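Local coordinates for hemolysin-related protein (Vibrio cholerae serotype O1, PDB 5V6F) that binds mannose-containing glycans through the second beta-prism lectin domain of RbmC, a biofilm protein that probably attaches the bacteria to host glycans, at residues D22-D34 / N52-Q64. Numbering follows the deposited sequence.
With MAN (alpha-D-mannopyranose), chain B; MAN (alpha-D-mannopyranose), chain C; BMA (beta-D-mannopyranose), chain D.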
loop_
_atom_site.group_PDB
_atom_site.type_symbol
_atom_site.label_atom_id
_atom_site.label_comp_id
_atom_site.label_asym_id
_atom_site.label_seq_id
_atom_site.Cartn_x
_atom_site.Cartn_y
_atom_site.Cartn_z
ATOM N N ASP A 22 -17.456 -0.495 4.359
ATOM C CA ASP A 22 -17.067 -1.801 3.841
ATOM C C ASP A 22 -15.660 -2.216 4.261
ATOM O O ASP A 22 -15.303 -3.385 4.086
ATOM C CB ASP A 22 -17.173 -1.815 2.314
ATOM C CG ASP A 22 -18.611 -1.726 1.828
ATOM O OD1 ASP A 22 -19.507 -2.276 2.503
ATOM O OD2 ASP A 22 -18.844 -1.104 0.773
ATOM N N ASN A 23 -14.857 -1.300 4.807
ATOM C CA ASN A 23 -13.565 -1.646 5.413
ATOM C C ASN A 23 -12.623 -2.314 4.410
ATOM O O ASN A 23 -11.997 -3.335 4.708
ATOM C CB ASN A 23 -13.762 -2.555 6.631
ATOM C CG ASN A 23 -14.362 -1.835 7.816
ATOM O OD1 ASN A 23 -13.953 -0.729 8.161
ATOM N ND2 ASN A 23 -15.333 -2.471 8.460
ATOM N N LEU A 24 -12.506 -1.727 3.220
ATOM C CA LEU A 24 -11.723 -2.318 2.139
ATOM C C LEU A 24 -10.567 -1.414 1.729
ATOM O O LEU A 24 -10.707 -0.187 1.676
ATOM C CB LEU A 24 -12.596 -2.598 0.914
ATOM C CG LEU A 24 -13.728 -3.606 1.110
ATOM C CD1 LEU A 24 -14.592 -3.684 -0.143
ATOM C CD2 LEU A 24 -13.187 -4.977 1.470
ATOM N N MET A 25 -9.433 -2.044 1.423
ATOM C CA MET A 25 -8.275 -1.393 0.824
ATOM C C MET A 25 -8.034 -2.031 -0.538
ATOM O O MET A 25 -7.874 -3.254 -0.631
ATOM C CB MET A 25 -7.045 -1.542 1.722
ATOM C CG MET A 25 -5.785 -0.899 1.199
ATOM S SD MET A 25 -4.416 -1.298 2.297
ATOM C CE MET A 25 -3.086 -0.376 1.532
ATOM N N TYR A 26 -8.026 -1.210 -1.587
ATOM C CA TYR A 26 -7.815 -1.669 -2.952
ATOM C C TYR A 26 -6.424 -1.267 -3.424
ATOM O O TYR A 26 -5.945 -0.172 -3.113
ATOM C CB TYR A 26 -8.868 -1.088 -3.903
ATOM C CG TYR A 26 -10.218 -1.761 -3.836
ATOM C CD1 TYR A 26 -11.197 -1.319 -2.954
ATOM C CD2 TYR A 26 -10.524 -2.832 -4.669
ATOM C CE1 TYR A 26 -12.440 -1.933 -2.896
ATOM C CE2 TYR A 26 -11.761 -3.453 -4.613
ATOM C CZ TYR A 26 -12.713 -3.000 -3.727
ATOM O OH TYR A 26 -13.951 -3.608 -3.673
ATOM N N LEU A 27 -5.784 -2.155 -4.183
ATOM C CA LEU A 27 -4.449 -1.907 -4.702
ATOM C C LEU A 27 -4.355 -2.369 -6.146
ATOM O O LEU A 27 -4.923 -3.402 -6.515
ATOM C CB LEU A 27 -3.379 -2.635 -3.883
ATOM C CG LEU A 27 -3.276 -2.292 -2.398
ATOM C CD1 LEU A 27 -4.149 -3.221 -1.557
ATOM C CD2 LEU A 27 -1.822 -2.348 -1.955
ATOM N N ARG A 28 -3.642 -1.589 -6.956
ATOM C CA ARG A 28 -3.088 -2.059 -8.218
ATOM C C ARG A 28 -1.608 -2.333 -8.007
ATOM O O ARG A 28 -0.906 -1.522 -7.393
ATOM C CB ARG A 28 -3.288 -1.036 -9.338
ATOM C CG ARG A 28 -4.667 -1.089 -9.979
ATOM C CD ARG A 28 -4.732 -0.279 -11.276
ATOM N NE ARG A 28 -5.005 1.142 -11.046
ATOM C CZ ARG A 28 -4.099 2.121 -11.083
ATOM N NH1 ARG A 28 -2.818 1.870 -11.334
ATOM N NH2 ARG A 28 -4.480 3.372 -10.864
ATOM N N SER A 29 -1.135 -3.477 -8.497
ATOM C CA SER A 29 0.250 -3.854 -8.273
ATOM C C SER A 29 0.753 -4.693 -9.438
ATOM O O SER A 29 -0.021 -5.330 -10.161
ATOM C CB SER A 29 0.419 -4.621 -6.951
ATOM O OG SER A 29 -0.235 -5.885 -6.989
ATOM N N GLY A 30 2.074 -4.677 -9.600
ATOM C CA GLY A 30 2.790 -5.528 -10.532
ATOM C C GLY A 30 4.104 -5.947 -9.902
ATOM O O GLY A 30 4.102 -6.693 -8.919
ATOM N N PHE A 31 5.230 -5.475 -10.449
ATOM C CA PHE A 31 6.520 -5.609 -9.781
ATOM C C PHE A 31 6.676 -4.630 -8.626
ATOM O O PHE A 31 7.650 -4.731 -7.872
ATOM C CB PHE A 31 7.677 -5.389 -10.763
ATOM C CG PHE A 31 7.820 -6.461 -11.819
ATOM C CD1 PHE A 31 6.920 -7.510 -11.911
ATOM C CD2 PHE A 31 8.869 -6.406 -12.723
ATOM C CE1 PHE A 31 7.061 -8.483 -12.885
ATOM C CE2 PHE A 31 9.018 -7.377 -13.698
ATOM C CZ PHE A 31 8.110 -8.417 -13.778
ATOM N N ALA A 32 5.752 -3.684 -8.485
ATOM C CA ALA A 32 5.758 -2.713 -7.398
ATOM C C ALA A 32 4.307 -2.439 -7.020
ATOM O O ALA A 32 3.387 -3.104 -7.506
ATOM C CB ALA A 32 6.503 -1.437 -7.806
ATOM N N ILE A 33 4.098 -1.462 -6.145
ATOM C CA ILE A 33 2.757 -1.025 -5.770
ATOM C C ILE A 33 2.425 0.204 -6.612
ATOM O O ILE A 33 3.049 1.262 -6.465
ATOM C CB ILE A 33 2.653 -0.731 -4.267
ATOM C CG1 ILE A 33 2.973 -1.988 -3.438
ATOM C CG2 ILE A 33 1.265 -0.187 -3.924
ATOM C CD1 ILE A 33 2.120 -3.220 -3.753
ATOM N N ASP A 34 1.435 0.069 -7.499
ATOM C CA ASP A 34 1.093 1.132 -8.436
ATOM C C ASP A 34 0.110 2.143 -7.857
ATOM O O ASP A 34 0.232 3.344 -8.127
ATOM C CB ASP A 34 0.499 0.539 -9.719
ATOM C CG ASP A 34 1.493 -0.314 -10.483
ATOM O OD1 ASP A 34 1.646 -1.505 -10.140
ATOM O OD2 ASP A 34 2.120 0.211 -11.431
ATOM N N ASN A 52 2.013 0.269 -18.179
ATOM C CA ASN A 52 2.136 0.616 -16.771
ATOM C C ASN A 52 0.785 0.545 -16.072
ATOM O O ASN A 52 -0.276 0.577 -16.700
ATOM C CB ASN A 52 2.703 2.029 -16.602
ATOM C CG ASN A 52 4.060 2.199 -17.246
ATOM O OD1 ASN A 52 4.929 1.341 -17.123
ATOM N ND2 ASN A 52 4.249 3.319 -17.936
ATOM N N GLY A 53 0.841 0.471 -14.745
ATOM C CA GLY A 53 -0.324 0.600 -13.891
ATOM C C GLY A 53 -0.631 -0.621 -13.052
ATOM O O GLY A 53 -1.401 -0.517 -12.088
ATOM N N GLY A 54 -0.064 -1.777 -13.382
ATOM C CA GLY A 54 -0.339 -2.975 -12.621
ATOM C C GLY A 54 -1.743 -3.510 -12.859
ATOM O O GLY A 54 -2.460 -3.119 -13.784
ATOM N N VAL A 55 -2.124 -4.435 -11.980
ATOM C CA VAL A 55 -3.392 -5.148 -12.039
ATOM C C VAL A 55 -4.146 -4.881 -10.746
ATOM O O VAL A 55 -3.551 -4.895 -9.664
ATOM C CB VAL A 55 -3.174 -6.665 -12.232
ATOM C CG1 VAL A 55 -4.503 -7.412 -12.221
ATOM C CG2 VAL A 55 -2.404 -6.936 -13.517
ATOM N N LEU A 56 -5.453 -4.640 -10.856
ATOM C CA LEU A 56 -6.275 -4.456 -9.668
ATOM C C LEU A 56 -6.421 -5.792 -8.951
ATOM O O LEU A 56 -6.877 -6.778 -9.539
ATOM C CB LEU A 56 -7.645 -3.890 -10.033
ATOM C CG LEU A 56 -8.577 -3.642 -8.840
ATOM C CD1 LEU A 56 -8.079 -2.472 -7.999
ATOM C CD2 LEU A 56 -10.007 -3.401 -9.298
ATOM N N ARG A 57 -6.026 -5.821 -7.688
ATOM C CA ARG A 57 -6.011 -7.041 -6.901
ATOM C C ARG A 57 -7.277 -7.141 -6.062
ATOM O O ARG A 57 -8.018 -6.173 -5.886
ATOM C CB ARG A 57 -4.770 -7.077 -6.003
ATOM C CG ARG A 57 -3.464 -6.860 -6.754
ATOM C CD ARG A 57 -3.169 -8.020 -7.691
ATOM N NE ARG A 57 -2.002 -7.778 -8.530
ATOM C CZ ARG A 57 -1.559 -8.625 -9.456
ATOM N NH1 ARG A 57 -2.179 -9.783 -9.652
ATOM N NH2 ARG A 57 -0.492 -8.318 -10.180
ATOM N N ALA A 58 -7.522 -8.339 -5.547
ATOM C CA ALA A 58 -8.608 -8.518 -4.603
ATOM C C ALA A 58 -8.396 -7.587 -3.413
ATOM O O ALA A 58 -7.256 -7.407 -2.961
ATOM C CB ALA A 58 -8.678 -9.971 -4.134
ATOM N N PRO A 59 -9.452 -6.967 -2.889
ATOM C CA PRO A 59 -9.271 -5.999 -1.805
ATOM C C PRO A 59 -8.861 -6.662 -0.502
ATOM O O PRO A 59 -9.144 -7.836 -0.250
ATOM C CB PRO A 59 -10.649 -5.341 -1.680
ATOM C CG PRO A 59 -11.598 -6.362 -2.192
ATOM C CD PRO A 59 -10.866 -7.088 -3.284
ATOM N N ILE A 60 -8.189 -5.875 0.329
ATOM C CA ILE A 60 -7.809 -6.283 1.674
ATOM C C ILE A 60 -8.899 -5.835 2.640
ATOM O O ILE A 60 -9.259 -4.652 2.680
ATOM C CB ILE A 60 -6.450 -5.675 2.061
ATOM C CG1 ILE A 60 -5.374 -6.050 1.035
ATOM C CG2 ILE A 60 -6.038 -6.107 3.458
ATOM C CD1 ILE A 60 -5.128 -7.535 0.894
ATOM N N ALA A 61 -9.426 -6.779 3.417
ATOM C CA ALA A 61 -10.431 -6.466 4.431
ATOM C C ALA A 61 -9.709 -5.877 5.637
ATOM O O ALA A 61 -9.069 -6.593 6.408
ATOM C CB ALA A 61 -11.230 -7.708 4.800
ATOM N N LEU A 62 -9.811 -4.557 5.802
ATOM C CA LEU A 62 -9.045 -3.875 6.839
ATOM C C LEU A 62 -9.510 -4.248 8.237
ATOM O O LEU A 62 -8.720 -4.181 9.185
ATOM C CB LEU A 62 -9.140 -2.366 6.648
ATOM C CG LEU A 62 -8.444 -1.818 5.401
ATOM C CD1 LEU A 62 -8.698 -0.327 5.277
ATOM C CD2 LEU A 62 -6.948 -2.107 5.433
ATOM N N ASP A 63 -10.782 -4.613 8.396
ATOM C CA ASP A 63 -11.241 -5.085 9.694
ATOM C C ASP A 63 -10.677 -6.458 10.020
ATOM O O ASP A 63 -10.728 -6.880 11.180
ATOM C CB ASP A 63 -12.769 -5.129 9.735
ATOM C CG ASP A 63 -13.354 -5.999 8.640
ATOM O OD1 ASP A 63 -12.859 -5.935 7.494
ATOM O OD2 ASP A 63 -14.305 -6.756 8.928
ATOM N N GLN A 64 -10.136 -7.151 9.025
ATOM C CA GLN A 64 -9.537 -8.463 9.200
ATOM C C GLN A 64 -8.012 -8.406 9.214
ATOM O O GLN A 64 -7.367 -9.442 9.388
ATOM C CB GLN A 64 -10.043 -9.391 8.092
ATOM C CG GLN A 64 -11.536 -9.702 8.223
ATOM C CD GLN A 64 -12.204 -10.034 6.898
ATOM O OE1 GLN A 64 -13.318 -9.586 6.622
ATOM N NE2 GLN A 64 -11.530 -10.827 6.077
HETATM C C1 MAN B . 5.125 -4.308 -14.122
HETATM C C2 MAN B . 3.747 -4.186 -14.751
HETATM C C3 MAN B . 3.340 -2.722 -14.775
HETATM C C4 MAN B . 3.493 -2.074 -13.374
HETATM C C5 MAN B . 4.905 -2.346 -12.790
HETATM C C6 MAN B . 5.077 -1.882 -11.338
HETATM O O2 MAN B . 2.762 -4.857 -13.973
HETATM O O3 MAN B . 2.008 -2.564 -15.259
HETATM O O4 MAN B . 3.311 -0.674 -13.475
HETATM O O5 MAN B . 5.173 -3.757 -12.836
HETATM O O6 MAN B . 4.078 -2.512 -10.538
HETATM C C1 MAN C . 9.013 1.315 -16.978
HETATM C C2 MAN C . 8.141 2.558 -17.121
HETATM C C3 MAN C . 7.635 2.649 -18.564
HETATM C C4 MAN C . 8.807 2.552 -19.554
HETATM C C5 MAN C . 9.581 1.254 -19.296
HETATM C C6 MAN C . 10.804 1.108 -20.175
HETATM O O2 MAN C . 8.885 3.755 -16.869
HETATM O O3 MAN C . 6.875 3.832 -18.791
HETATM O O4 MAN C . 8.328 2.545 -20.885
HETATM O O5 MAN C . 10.030 1.250 -17.931
HETATM O O6 MAN C . 11.571 2.296 -20.060
HETATM C C1 BMA D . 9.423 -3.311 -17.506
HETATM C C2 BMA D . 9.026 -1.909 -17.954
HETATM C C3 BMA D . 8.748 -1.034 -16.708
HETATM C C4 BMA D . 7.853 -1.735 -15.679
HETATM C C5 BMA D . 8.334 -3.174 -15.418
HETATM C C6 BMA D . 7.382 -3.968 -14.568
HETATM O O1 BMA D . 9.542 -4.127 -18.647
HETATM O O2 BMA D . 7.837 -1.945 -18.735
HETATM O O3 BMA D . 8.129 0.189 -17.046
HETATM O O4 BMA D . 7.849 -0.972 -14.459
HETATM O O5 BMA D . 8.448 -3.864 -16.679
HETATM O O6 BMA D . 6.062 -3.693 -15.013
HETATM O O HOH W 1 -14.270 -5.939 4.905
HETATM O O HOH W 2 -16.692 -5.091 7.815
HETATM O O HOH W 3 -6.877 -4.778 -3.904
#
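In one antiparallel sheet of the beta-prism lectin domain, strand 24-29 pairs with edge strand 55-61, and the end where S29 faces V55 opens into the mannotriose pocket. Two short paired stretches are offset by one residue: M25 and I60 exchange backbone bonds, as do S29 and V55, while between them R57 N donates to L27 O at 2.9 Å, and water 3 accepts from L27 N and gives a weak bond to R57 O. At this break P59 sets its CB over the face of the Y26 ring, 3.7 Å from the centroid and 14° off the normal, a CH-pi contact. R57, its chain bent at chi2 (-67°), turns side-on to S29: NE donates to S29 OG and NH2 to S29 O, both at 3.0 Å. V55 N reaches S29 O from the opposite face of the carbonyl plane, so two donors hold that oxygen. R28 NH1 meets G53 O at 2.9 Å, in the guanidinium plane and on a carbonyl lone pair; G46 O accepts from the same nitrogen. G53 N and G54 N donate to O4 and O3 of the chain B mannose. D34 OD2 accepts from that O4 at 2.5 Å and OD1 from O6 at 2.7 Å, while F31 N donates to the ring O5. These bonds would favour a sugar with this arrangement of oxygens, and the second-shell R28 bond probably steadies the G53-G54 backbone.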